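Local coordinates for protein DNA endonuclease I-HmuI (Bacillus phage SPO1, PDB 1U3E) that binds DNA and probably cleaves it as an HNH homing endonuclease that takes part in intron homing, at residues D[33-41]-D[75-83]; D[118-126]-D[134-145]. All coordinates share one frame; numbering follows the deposited sequence.

Contact 1. Residues D[33-41]-D[75-83]; sequences QIPKDGYHR and HKDGNKDNN. With nucleotides of chain C; nucleotides of chain A.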
loop_
_atom_site.group_PDB
_atom_site.type_symbol
_atom_site.label_atom_id
_atom_site.label_comp_id
_atom_site.label_asym_id
_atom_site.label_seq_id
_atom_site.Cartn_x
_atom_site.Cartn_y
_atom_site.Cartn_z
ATOM N N GLN D 33 5.945 5.663 20.175
ATOM C CA GLN D 33 5.549 4.299 19.905
ATOM C C GLN D 33 6.201 3.971 18.572
ATOM O O GLN D 33 6.063 4.733 17.618
ATOM C CB GLN D 33 4.049 4.203 19.728
ATOM C CG GLN D 33 3.226 4.575 20.909
ATOM C CD GLN D 33 1.778 4.730 20.505
ATOM O OE1 GLN D 33 1.244 3.916 19.740
ATOM N NE2 GLN D 33 1.128 5.774 21.009
ATOM N N ILE D 34 6.901 2.848 18.488
ATOM C CA ILE D 34 7.545 2.483 17.238
ATOM C C ILE D 34 7.112 1.103 16.774
ATOM O O ILE D 34 7.839 0.124 16.945
ATOM C CB ILE D 34 9.069 2.498 17.371
ATOM C CG1 ILE D 34 9.537 3.836 17.944
ATOM C CG2 ILE D 34 9.697 2.274 16.013
ATOM C CD1 ILE D 34 11.038 3.993 17.979
ATOM N N PRO D 35 5.913 1.008 16.176
ATOM C CA PRO D 35 5.314 -0.229 15.659
ATOM C C PRO D 35 6.199 -0.984 14.676
ATOM O O PRO D 35 7.402 -0.731 14.574
ATOM C CB PRO D 35 4.033 0.262 14.990
ATOM C CG PRO D 35 3.662 1.436 15.818
ATOM C CD PRO D 35 4.982 2.138 16.017
ATOM N N LYS D 36 5.586 -1.912 13.949
ATOM C CA LYS D 36 6.308 -2.695 12.967
ATOM C C LYS D 36 6.538 -1.879 11.710
ATOM O O LYS D 36 7.567 -2.042 11.054
ATOM C CB LYS D 36 5.553 -3.986 12.637
ATOM C CG LYS D 36 5.437 -4.935 13.829
ATOM C CD LYS D 36 5.136 -6.367 13.417
ATOM C CE LYS D 36 5.316 -7.311 14.612
ATOM N NZ LYS D 36 5.038 -8.726 14.251
ATOM N N ASP D 37 5.596 -0.998 11.372
ATOM C CA ASP D 37 5.779 -0.173 10.182
ATOM C C ASP D 37 6.871 0.871 10.396
ATOM O O ASP D 37 7.284 1.551 9.465
ATOM C CB ASP D 37 4.455 0.471 9.724
ATOM C CG ASP D 37 3.893 1.484 10.700
ATOM O OD1 ASP D 37 2.730 1.894 10.521
ATOM O OD2 ASP D 37 4.616 1.862 11.648
ATOM N N GLY D 38 7.308 0.986 11.638
ATOM C CA GLY D 38 8.425 1.860 11.990
ATOM C C GLY D 38 8.201 3.384 12.088
ATOM O O GLY D 38 9.173 4.133 12.183
ATOM N N TYR D 39 6.965 3.866 12.088
ATOM C CA TYR D 39 6.748 5.302 12.249
ATOM C C TYR D 39 6.427 5.677 13.672
ATOM O O TYR D 39 5.530 5.072 14.269
ATOM C CB TYR D 39 5.607 5.770 11.362
ATOM C CG TYR D 39 5.914 5.632 9.912
ATOM C CD1 TYR D 39 5.425 4.558 9.179
ATOM C CD2 TYR D 39 6.735 6.560 9.270
ATOM C CE1 TYR D 39 5.746 4.404 7.828
ATOM C CE2 TYR D 39 7.069 6.416 7.924
ATOM C CZ TYR D 39 6.570 5.333 7.208
ATOM O OH TYR D 39 6.902 5.179 5.888
ATOM N N HIS D 40 7.133 6.655 14.220
ATOM C CA HIS D 40 6.840 7.084 15.605
ATOM C C HIS D 40 5.507 7.758 15.795
ATOM O O HIS D 40 5.235 8.805 15.201
ATOM C CB HIS D 40 7.920 8.047 16.078
ATOM C CG HIS D 40 9.334 7.501 15.951
ATOM N ND1 HIS D 40 10.428 8.130 16.501
ATOM C CD2 HIS D 40 9.805 6.394 15.328
ATOM C CE1 HIS D 40 11.516 7.433 16.224
ATOM N NE2 HIS D 40 11.165 6.376 15.512
ATOM N N ARG D 41 4.665 7.162 16.640
ATOM C CA ARG D 41 3.336 7.705 16.940
ATOM C C ARG D 41 3.174 8.026 18.428
ATOM O O ARG D 41 3.971 7.608 19.262
ATOM C CB ARG D 41 2.238 6.709 16.547
ATOM C CG ARG D 41 2.263 6.281 15.084
ATOM C CD ARG D 41 2.792 4.874 14.903
ATOM N NE ARG D 41 2.601 4.373 13.540
ATOM C CZ ARG D 41 1.411 4.254 12.963
ATOM N NH1 ARG D 41 0.321 4.598 13.639
ATOM N NH2 ARG D 41 1.309 3.807 11.717
ATOM N N HIS D 75 10.472 11.660 4.718
ATOM C CA HIS D 75 11.702 11.596 5.506
ATOM C C HIS D 75 12.807 11.566 4.463
ATOM O O HIS D 75 13.072 10.515 3.884
ATOM C CB HIS D 75 11.783 10.302 6.299
ATOM C CG HIS D 75 10.983 10.311 7.557
ATOM N ND1 HIS D 75 9.608 10.274 7.564
ATOM C CD2 HIS D 75 11.369 10.339 8.855
ATOM C CE1 HIS D 75 9.179 10.278 8.814
ATOM N NE2 HIS D 75 10.228 10.317 9.616
ATOM N N LYS D 76 13.444 12.706 4.223
ATOM C CA LYS D 76 14.493 12.800 3.217
ATOM C C LYS D 76 15.474 11.637 3.214
ATOM O O LYS D 76 15.698 11.000 2.183
ATOM C CB LYS D 76 15.280 14.104 3.385
ATOM C CG LYS D 76 14.483 15.380 3.156
ATOM C CD LYS D 76 15.315 16.602 3.507
ATOM C CE LYS D 76 14.486 17.864 3.447
ATOM N NZ LYS D 76 15.287 19.088 3.724
ATOM N N ASP D 77 16.052 11.358 4.376
ATOM C CA ASP D 77 17.052 10.309 4.509
ATOM C C ASP D 77 16.559 8.881 4.678
ATOM O O ASP D 77 17.353 7.979 4.905
ATOM C CB ASP D 77 18.010 10.666 5.650
ATOM C CG ASP D 77 17.396 10.490 7.020
ATOM O OD1 ASP D 77 16.164 10.332 7.127
ATOM O OD2 ASP D 77 18.164 10.519 8.001
ATOM N N GLY D 78 15.259 8.662 4.561
ATOM C CA GLY D 78 14.758 7.315 4.711
ATOM C C GLY D 78 14.828 6.813 6.137
ATOM O O GLY D 78 14.299 5.750 6.444
ATOM N N ASN D 79 15.485 7.554 7.018
ATOM C CA ASN D 79 15.556 7.123 8.404
ATOM C C ASN D 79 14.310 7.592 9.154
ATOM O O ASN D 79 14.202 8.763 9.521
ATOM C CB ASN D 79 16.812 7.671 9.080
ATOM C CG ASN D 79 16.861 7.340 10.565
ATOM O OD1 ASN D 79 16.068 6.537 11.058
ATOM N ND2 ASN D 79 17.795 7.953 11.282
ATOM N N LYS D 80 13.371 6.675 9.375
ATOM C CA LYS D 80 12.135 7.018 10.068
ATOM C C LYS D 80 12.374 7.370 11.535
ATOM O O LYS D 80 11.466 7.827 12.223
ATOM C CB LYS D 80 11.126 5.869 10.000
ATOM C CG LYS D 80 11.013 5.150 8.670
ATOM C CD LYS D 80 9.782 4.238 8.682
ATOM C CE LYS D 80 9.909 3.059 7.732
ATOM N NZ LYS D 80 10.196 3.446 6.324
ATOM N N ASP D 81 13.584 7.148 12.021
ATOM C CA ASP D 81 13.876 7.471 13.407
ATOM C C ASP D 81 14.393 8.900 13.483
ATOM O O ASP D 81 14.432 9.503 14.555
ATOM C CB ASP D 81 14.918 6.510 13.978
ATOM C CG ASP D 81 14.476 5.065 13.905
ATOM O OD1 ASP D 81 13.465 4.710 14.552
ATOM O OD2 ASP D 81 15.142 4.283 13.197
ATOM N N ASN D 82 14.802 9.431 12.337
ATOM C CA ASN D 82 15.307 10.791 12.262
ATOM C C ASN D 82 14.134 11.688 11.972
ATOM O O ASN D 82 13.758 11.883 10.816
ATOM C CB ASN D 82 16.337 10.917 11.151
ATOM C CG ASN D 82 16.695 12.351 10.859
ATOM O OD1 ASN D 82 16.524 13.217 11.715
ATOM N ND2 ASN D 82 17.205 12.607 9.653
ATOM N N ASN D 83 13.550 12.239 13.025
ATOM C CA ASN D 83 12.395 13.093 12.855
ATOM C C ASN D 83 12.656 14.578 13.077
ATOM O O ASN D 83 11.777 15.320 13.488
ATOM C CB ASN D 83 11.245 12.593 13.737
ATOM C CG ASN D 83 10.773 11.205 13.347
ATOM O OD1 ASN D 83 10.422 10.958 12.202
ATOM N ND2 ASN D 83 10.763 10.296 14.302
ATOM O OP3 DG C 1 9.070 9.110 3.091
ATOM P P DG C 1 8.246 8.667 4.275
ATOM O OP1 DG C 1 8.765 7.385 4.883
ATOM O OP2 DG C 1 7.992 9.779 5.238
ATOM O "O5'" DG C 1 6.808 8.287 3.635
ATOM C "C5'" DG C 1 5.665 8.114 4.480
ATOM C "C4'" DG C 1 4.393 8.257 3.682
ATOM O "O4'" DG C 1 4.112 6.992 3.062
ATOM C "C3'" DG C 1 3.173 8.548 4.529
ATOM O "O3'" DG C 1 2.869 9.928 4.529
ATOM C "C2'" DG C 1 2.052 7.880 3.760
ATOM C "C1'" DG C 1 2.725 6.720 3.074
ATOM N N9 DG C 1 2.547 5.472 3.805
ATOM C C8 DG C 1 3.531 4.710 4.390
ATOM N N7 DG C 1 3.072 3.626 4.951
ATOM C C5 DG C 1 1.706 3.684 4.731
ATOM C C6 DG C 1 0.695 2.794 5.102
ATOM O O6 DG C 1 0.800 1.734 5.722
ATOM N N1 DG C 1 -0.554 3.229 4.680
ATOM C C2 DG C 1 -0.793 4.383 3.990
ATOM N N2 DG C 1 -2.069 4.629 3.671
ATOM N N3 DG C 1 0.151 5.231 3.634
ATOM C C4 DG C 1 1.368 4.821 4.033
ATOM P P DC A 9 5.724 1.641 26.003
ATOM O OP1 DC A 9 7.029 1.296 26.615
ATOM O OP2 DC A 9 5.687 2.458 24.763
ATOM O "O5'" DC A 9 4.936 0.292 25.711
ATOM C "C5'" DC A 9 3.526 0.309 25.564
ATOM C "C4'" DC A 9 3.032 -1.008 25.021
ATOM O "O4'" DC A 9 1.615 -0.858 24.777
ATOM C "C3'" DC A 9 3.642 -1.360 23.669
ATOM O "O3'" DC A 9 3.672 -2.781 23.482
ATOM C "C2'" DC A 9 2.713 -0.670 22.690
ATOM C "C1'" DC A 9 1.359 -0.779 23.378
ATOM N N1 DC A 9 0.488 0.386 23.145
ATOM C C2 DC A 9 -0.890 0.194 23.103
ATOM O O2 DC A 9 -1.337 -0.947 23.275
ATOM N N3 DC A 9 -1.699 1.255 22.875
ATOM C C4 DC A 9 -1.176 2.468 22.693
ATOM N N4 DC A 9 -2.016 3.484 22.464
ATOM C C5 DC A 9 0.229 2.694 22.737
ATOM C C6 DC A 9 1.016 1.635 22.965
ATOM P P DT C 3 -2.777 11.059 9.108
ATOM O OP1 DT C 3 -3.149 12.483 9.255
ATOM O OP2 DT C 3 -1.608 10.573 9.857
ATOM O "O5'" DT C 3 -4.045 10.158 9.537
ATOM C "C5'" DT C 3 -5.295 10.331 8.848
ATOM C "C4'" DT C 3 -6.240 9.216 9.234
ATOM O "O4'" DT C 3 -5.662 7.918 8.874
ATOM C "C3'" DT C 3 -6.539 9.128 10.731
ATOM O "O3'" DT C 3 -7.863 9.604 10.955
ATOM C "C2'" DT C 3 -6.576 7.651 11.073
ATOM C "C1'" DT C 3 -5.984 6.964 9.859
ATOM N N1 DT C 3 -4.795 6.171 10.197
ATOM C C2 DT C 3 -5.000 4.841 10.475
ATOM O O2 DT C 3 -6.105 4.324 10.443
ATOM N N3 DT C 3 -3.864 4.137 10.794
ATOM C C4 DT C 3 -2.570 4.629 10.861
ATOM O O4 DT C 3 -1.641 3.871 11.158
ATOM C C5 DT C 3 -2.432 6.043 10.558
ATOM C C7 DT C 3 -1.068 6.674 10.626
ATOM C C6 DT C 3 -3.537 6.731 10.251
#
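Tyr39 and Lys80 meet ring against aliphatic chain. Here the loop before strand 41-46 packs on the loop of the HNH (His-Me finger) nuclease motif between strands 72-75 and 88-91. Lys80 lays CD over one face of the Tyr39 ring, off-centre toward the rim, in a CH-pi contact 3.8 Å from the ring centroid. Its chain runs extended as far as CE, then bends (chi4 -56°), and this carries NZ past the ring toward the hydroxyl end. At its base Lys80 CB rests 3.4 Å from the carbonyl O of Gly38.

His40 is turned differently. It presents an edge to Asp81, and NE2 donates to OD1 over 3.0 Å. The bond is fairly straight (162°) and lies in the ring plane. OD1 takes it on its anti side, with the carboxylate turned 45° from the ring. The carbonyl O of Lys80 sits over a face of the same imidazole. On its other nitrogen, His40 ND1 is hydrogen-bonded to His32.

Both segments hold the 5' phosphate of DG1 of chain C. Tyr39 OH donates to its OP1 (3.1 Å), near the plane of the phenol ring. His75 ND1 donates to its OP2 at 2.9 Å, also in plane. The side chain of His75 lies about 5 Å from the manganese ion, which Asp74 and Asn96 bind, so this phosphate is held beside the metal site.

Asp37 makes two bonds within segment 33-41. Its OD2 accepts from Tyr39 N (3.1 Å), an Asx turn. Its OD1 accepts a hydrogen bond from Arg41 NH2 on the syn lone pair, as part of a salt bridge. The guanidinium edge of Arg41 also meets a base: NH1 and NH2 both donate to O4 of DT3 of chain C, NH2 at 3.0 Å.

Contact 2. Residues D[118-126]-D[134-145]; sequences KNQKPIIVI and EYPSTKCACEEL. With SR (strontium ion), chain L; SR (strontium ion), chain M; nucleotides of chain A.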
loop_
_atom_site.group_PDB
_atom_site.type_symbol
_atom_site.label_atom_id
_atom_site.label_comp_id
_atom_site.label_asym_id
_atom_site.label_seq_id
_atom_site.Cartn_x
_atom_site.Cartn_y
_atom_site.Cartn_z
ATOM N N LYS D 118 -1.202 -16.351 -9.484
ATOM C CA LYS D 118 -2.520 -16.002 -9.000
ATOM C C LYS D 118 -3.520 -15.490 -10.015
ATOM O O LYS D 118 -4.695 -15.356 -9.667
ATOM C CB LYS D 118 -2.359 -14.934 -7.907
ATOM C CG LYS D 118 -2.031 -15.496 -6.540
ATOM C CD LYS D 118 -2.501 -14.536 -5.471
ATOM C CE LYS D 118 -2.225 -15.085 -4.097
ATOM N NZ LYS D 118 -2.619 -14.125 -3.025
ATOM N N ASN D 119 -3.124 -15.194 -11.242
ATOM C CA ASN D 119 -4.131 -14.691 -12.183
ATOM C C ASN D 119 -4.736 -15.818 -12.994
ATOM O O ASN D 119 -5.710 -15.639 -13.728
ATOM C CB ASN D 119 -3.530 -13.629 -13.103
ATOM C CG ASN D 119 -3.241 -12.339 -12.373
ATOM O OD1 ASN D 119 -4.080 -11.830 -11.633
ATOM N ND2 ASN D 119 -2.055 -11.802 -12.579
ATOM N N GLN D 120 -4.148 -16.992 -12.825
ATOM C CA GLN D 120 -4.600 -18.159 -13.528
ATOM C C GLN D 120 -5.936 -18.592 -12.969
ATOM O O GLN D 120 -6.138 -18.640 -11.754
ATOM C CB GLN D 120 -3.590 -19.294 -13.382
ATOM C CG GLN D 120 -2.234 -18.998 -13.959
ATOM C CD GLN D 120 -1.312 -20.198 -13.881
ATOM O OE1 GLN D 120 -1.496 -21.186 -14.588
ATOM N NE2 GLN D 120 -0.314 -20.122 -13.007
ATOM N N LYS D 121 -6.848 -18.892 -13.879
ATOM C CA LYS D 121 -8.160 -19.361 -13.515
ATOM C C LYS D 121 -8.229 -20.752 -14.101
ATOM O O LYS D 121 -8.059 -20.922 -15.308
ATOM C CB LYS D 121 -9.238 -18.479 -14.137
ATOM C CG LYS D 121 -9.324 -17.087 -13.555
ATOM C CD LYS D 121 -10.107 -16.188 -14.468
ATOM C CE LYS D 121 -10.394 -14.847 -13.846
ATOM N NZ LYS D 121 -11.502 -14.932 -12.867
ATOM N N PRO D 122 -8.434 -21.774 -13.250
ATOM C CA PRO D 122 -8.527 -23.165 -13.689
ATOM C C PRO D 122 -9.768 -23.326 -14.539
ATOM O O PRO D 122 -10.828 -22.828 -14.193
ATOM C CB PRO D 122 -8.626 -23.930 -12.377
ATOM C CG PRO D 122 -7.847 -23.089 -11.451
ATOM C CD PRO D 122 -8.354 -21.716 -11.783
ATOM N N ILE D 123 -9.629 -24.022 -15.651
ATOM C CA ILE D 123 -10.743 -24.223 -16.558
ATOM C C ILE D 123 -10.937 -25.703 -16.818
ATOM O O ILE D 123 -10.054 -26.516 -16.546
ATOM C CB ILE D 123 -10.463 -23.563 -17.904
ATOM C CG1 ILE D 123 -9.268 -24.259 -18.553
ATOM C CG2 ILE D 123 -10.176 -22.077 -17.717
ATOM C CD1 ILE D 123 -9.002 -23.825 -19.945
ATOM N N ILE D 124 -12.092 -26.051 -17.360
ATOM C CA ILE D 124 -12.377 -27.436 -17.690
ATOM C C ILE D 124 -12.647 -27.557 -19.191
ATOM O O ILE D 124 -13.478 -26.845 -19.752
ATOM C CB ILE D 124 -13.579 -27.953 -16.876
ATOM C CG1 ILE D 124 -13.169 -28.119 -15.416
ATOM C CG2 ILE D 124 -14.048 -29.279 -17.405
ATOM C CD1 ILE D 124 -14.320 -28.453 -14.513
ATOM N N VAL D 125 -11.915 -28.446 -19.846
ATOM C CA VAL D 125 -12.095 -28.657 -21.275
ATOM C C VAL D 125 -13.019 -29.847 -21.519
ATOM O O VAL D 125 -12.987 -30.832 -20.785
ATOM C CB VAL D 125 -10.748 -28.939 -21.982
ATOM C CG1 VAL D 125 -10.932 -28.933 -23.488
ATOM C CG2 VAL D 125 -9.734 -27.915 -21.576
ATOM N N ILE D 126 -13.857 -29.742 -22.544
ATOM C CA ILE D 126 -14.743 -30.833 -22.898
ATOM C C ILE D 126 -14.436 -31.185 -24.349
ATOM O O ILE D 126 -14.587 -30.353 -25.234
ATOM C CB ILE D 126 -16.236 -30.447 -22.764
ATOM C CG1 ILE D 126 -16.609 -30.264 -21.302
ATOM C CG2 ILE D 126 -17.116 -31.537 -23.350
ATOM C CD1 ILE D 126 -16.062 -29.034 -20.720
ATOM N N GLU D 134 -9.299 -30.993 -16.488
ATOM C CA GLU D 134 -9.161 -29.695 -15.828
ATOM C C GLU D 134 -7.731 -29.207 -16.019
ATOM O O GLU D 134 -6.792 -29.952 -15.778
ATOM C CB GLU D 134 -9.469 -29.854 -14.334
ATOM C CG GLU D 134 -9.236 -28.622 -13.468
ATOM C CD GLU D 134 -9.640 -28.857 -12.012
ATOM O OE1 GLU D 134 -9.359 -27.990 -11.154
ATOM O OE2 GLU D 134 -10.246 -29.914 -11.728
ATOM N N TYR D 135 -7.567 -27.971 -16.478
ATOM C CA TYR D 135 -6.234 -27.422 -16.677
ATOM C C TYR D 135 -6.055 -26.255 -15.738
ATOM O O TYR D 135 -7.032 -25.631 -15.326
ATOM C CB TYR D 135 -6.030 -26.951 -18.119
ATOM C CG TYR D 135 -6.038 -28.056 -19.153
ATOM C CD1 TYR D 135 -7.232 -28.625 -19.577
ATOM C CD2 TYR D 135 -4.851 -28.511 -19.734
ATOM C CE1 TYR D 135 -7.258 -29.615 -20.558
ATOM C CE2 TYR D 135 -4.863 -29.504 -20.714
ATOM C CZ TYR D 135 -6.077 -30.048 -21.124
ATOM O OH TYR D 135 -6.128 -31.002 -22.118
ATOM N N PRO D 136 -4.802 -25.937 -15.385
ATOM C CA PRO D 136 -4.492 -24.827 -14.475
ATOM C C PRO D 136 -4.912 -23.441 -14.988
ATOM O O PRO D 136 -5.401 -22.610 -14.222
ATOM C CB PRO D 136 -2.980 -24.950 -14.290
ATOM C CG PRO D 136 -2.726 -26.424 -14.480
ATOM C CD PRO D 136 -3.595 -26.728 -15.677
ATOM N N SER D 137 -4.716 -23.191 -16.279
ATOM C CA SER D 137 -5.078 -21.900 -16.869
ATOM C C SER D 137 -5.560 -22.057 -18.304
ATOM O O SER D 137 -5.337 -23.087 -18.924
ATOM C CB SER D 137 -3.878 -20.943 -16.848
ATOM O OG SER D 137 -2.772 -21.461 -17.569
ATOM N N THR D 138 -6.236 -21.043 -18.827
ATOM C CA THR D 138 -6.690 -21.111 -20.197
ATOM C C THR D 138 -5.429 -21.234 -21.011
ATOM O O THR D 138 -5.360 -22.005 -21.957
ATOM C CB THR D 138 -7.405 -19.835 -20.638
ATOM O OG1 THR D 138 -8.630 -19.689 -19.911
ATOM C CG2 THR D 138 -7.702 -19.896 -22.125
ATOM N N LYS D 139 -4.418 -20.466 -20.625
ATOM C CA LYS D 139 -3.146 -20.480 -21.333
ATOM C C LYS D 139 -2.571 -21.877 -21.430
ATOM O O LYS D 139 -2.325 -22.362 -22.522
ATOM C CB LYS D 139 -2.130 -19.560 -20.649
ATOM C CG LYS D 139 -0.767 -19.589 -21.315
ATOM C CD LYS D 139 0.166 -18.496 -20.828
ATOM C CE LYS D 139 1.464 -18.538 -21.624
ATOM N NZ LYS D 139 2.418 -17.449 -21.302
ATOM N N CYS D 140 -2.359 -22.514 -20.283
ATOM C CA CYS D 140 -1.807 -23.866 -20.222
ATOM C C CYS D 140 -2.535 -24.819 -21.168
ATOM O O CYS D 140 -1.908 -25.558 -21.916
ATOM C CB CYS D 140 -1.882 -24.400 -18.784
ATOM S SG CYS D 140 -0.930 -25.918 -18.502
ATOM N N ALA D 141 -3.857 -24.804 -21.130
ATOM C CA ALA D 141 -4.643 -25.653 -22.006
ATOM C C ALA D 141 -4.344 -25.353 -23.475
ATOM O O ALA D 141 -3.911 -26.230 -24.223
ATOM C CB ALA D 141 -6.112 -25.446 -21.736
ATOM N N CYS D 142 -4.577 -24.111 -23.884
ATOM C CA CYS D 142 -4.344 -23.710 -25.263
ATOM C C CYS D 142 -3.051 -24.269 -25.807
ATOM O O CYS D 142 -2.972 -24.722 -26.948
ATOM C CB CYS D 142 -4.311 -22.194 -25.371
ATOM S SG CYS D 142 -5.911 -21.440 -25.110
ATOM N N GLU D 143 -2.030 -24.246 -24.975
ATOM C CA GLU D 143 -0.741 -24.733 -25.396
ATOM C C GLU D 143 -0.719 -26.240 -25.588
ATOM O O GLU D 143 -0.224 -26.736 -26.597
ATOM C CB GLU D 143 0.309 -24.325 -24.380
ATOM C CG GLU D 143 1.698 -24.686 -24.794
ATOM C CD GLU D 143 2.700 -24.307 -23.745
ATOM O OE1 GLU D 143 3.896 -24.611 -23.943
ATOM O OE2 GLU D 143 2.285 -23.707 -22.725
ATOM N N GLU D 144 -1.262 -26.963 -24.620
ATOM C CA GLU D 144 -1.289 -28.418 -24.674
ATOM C C GLU D 144 -2.164 -28.944 -25.801
ATOM O O GLU D 144 -1.812 -29.919 -26.463
ATOM C CB GLU D 144 -1.826 -28.988 -23.360
ATOM C CG GLU D 144 -1.195 -28.426 -22.099
ATOM C CD GLU D 144 0.145 -29.049 -21.778
ATOM O OE1 GLU D 144 0.198 -30.293 -21.658
ATOM O OE2 GLU D 144 1.135 -28.296 -21.637
ATOM N N LEU D 145 -3.303 -28.289 -26.006
ATOM C CA LEU D 145 -4.275 -28.712 -27.008
ATOM C C LEU D 145 -4.292 -27.906 -28.302
ATOM O O LEU D 145 -5.185 -28.079 -29.124
ATOM C CB LEU D 145 -5.671 -28.693 -26.385
ATOM C CG LEU D 145 -5.744 -29.251 -24.960
ATOM C CD1 LEU D 145 -7.060 -28.877 -24.324
ATOM C CD2 LEU D 145 -5.559 -30.751 -24.982
HETATM SR SR SR L . -6.427 -17.466 -8.993
HETATM SR SR SR M . -7.219 -14.388 -8.816
ATOM P P DA A 23 -5.213 -17.525 -17.845
ATOM O OP1 DA A 23 -6.087 -18.469 -17.119
ATOM O OP2 DA A 23 -4.698 -17.887 -19.192
ATOM O "O5'" DA A 23 -5.982 -16.133 -17.947
ATOM C "C5'" DA A 23 -6.285 -15.393 -16.771
ATOM C "C4'" DA A 23 -7.322 -14.323 -17.036
ATOM O "O4'" DA A 23 -6.761 -13.205 -17.769
ATOM C "C3'" DA A 23 -8.491 -14.795 -17.890
ATOM O "O3'" DA A 23 -9.646 -14.037 -17.509
ATOM C "C2'" DA A 23 -8.022 -14.481 -19.303
ATOM C "C1'" DA A 23 -7.301 -13.162 -19.083
ATOM N N9 DA A 23 -6.245 -12.767 -20.019
ATOM C C8 DA A 23 -5.280 -13.532 -20.618
ATOM N N7 DA A 23 -4.492 -12.856 -21.418
ATOM C C5 DA A 23 -4.969 -11.558 -21.337
ATOM C C6 DA A 23 -4.573 -10.363 -21.956
ATOM N N6 DA A 23 -3.562 -10.271 -22.814
ATOM N N1 DA A 23 -5.266 -9.247 -21.661
ATOM C C2 DA A 23 -6.281 -9.332 -20.808
ATOM N N3 DA A 23 -6.752 -10.391 -20.169
ATOM C C4 DA A 23 -6.044 -11.488 -20.480
ATOM P P DA A 22 1.373 -15.591 -18.432
ATOM O OP1 DA A 22 2.089 -16.871 -18.217
ATOM O OP2 DA A 22 1.372 -14.964 -19.767
ATOM O "O5'" DA A 22 -0.139 -15.777 -17.989
ATOM C "C5'" DA A 22 -0.453 -16.046 -16.624
ATOM C "C4'" DA A 22 -1.941 -15.936 -16.387
ATOM O "O4'" DA A 22 -2.334 -14.546 -16.508
ATOM C "C3'" DA A 22 -2.758 -16.684 -17.437
ATOM O "O3'" DA A 22 -3.980 -17.182 -16.882
ATOM C "C2'" DA A 22 -2.961 -15.635 -18.513
ATOM C "C1'" DA A 22 -3.079 -14.350 -17.703
ATOM N N9 DA A 22 -2.552 -13.169 -18.384
ATOM C C8 DA A 22 -1.483 -13.103 -19.239
ATOM N N7 DA A 22 -1.264 -11.904 -19.720
ATOM C C5 DA A 22 -2.254 -11.122 -19.136
ATOM C C6 DA A 22 -2.570 -9.748 -19.245
ATOM N N6 DA A 22 -1.900 -8.891 -20.010
ATOM N N1 DA A 22 -3.617 -9.286 -18.530
ATOM C C2 DA A 22 -4.299 -10.151 -17.766
ATOM N N3 DA A 22 -4.104 -11.462 -17.584
ATOM C C4 DA A 22 -3.052 -11.889 -18.306
HETATM O O HOH W 1 -9.198 -13.150 -6.797
#
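Ile123 and Tyr135 form an antiparallel hydrogen-bonded pair. Tyr135 N donates to Ile123 O over 2.9 Å, and Ile123 N donates back to Tyr135 O over 3.1 Å. Both side chains leave the sheet on the face covered by helix 138-145. Ile123 has CG1 between its backbone N and carbonyl carbon (chi1 64°), which sends CD1 to the helix, 3.8 Å from Ala141 CB. Its other branch, CG2, lies 3.6 Å from Thr138 OG1; the two side chains cross at about a right angle. Ala141 CB also sits over a face of the Tyr135 ring, toward the rim. Further along, Val125 and Leu145 meet tip to tip, with Val125 CG2 4.0 Å from Leu145 CD1.

The unit is a beta hairpin, strands 123-126 and 132-135, followed by the first helix of a helix-turn-helix DNA-binding domain. Ser137 is the N-cap: its OG accepts from Cys140 N at 2.9 Å. Val152 and Leu156 of the next helix, 149-157, pack against Thr138.

The helix start faces the DNA backbone. Thr138 N donates to OP1 of DA23 of chain A (3.1 Å), and Lys139 N to its OP2 (3.0 Å). Lys139, extended, carries NZ to the phosphate of DA22 of chain A. Farther out, the carbonyl O of Lys118 binds two strontium ions, one of them shared with Gln120 O.

The two contacts come in series along the chain: contact 1 closes before contact 2 opens. Their centres lie 46 Å apart, on opposite sides of the centre of the chain, and their nearest atoms are about 20 Å apart. They share no sheet. Contact 1 joins the NUMOD4 part to the HNH nuclease motif. Contact 2 belongs to the C-terminal helix-turn-helix part and its three-stranded sheet. Helices 93-103 and 109-118 link the two regions along an elongated chain. Both contacts touch the same bound DNA, at sites far apart along the protein: contact 1 lies near the metal site, where cleavage probably occurs, and contact 2 binds DNA mainly through phosphates.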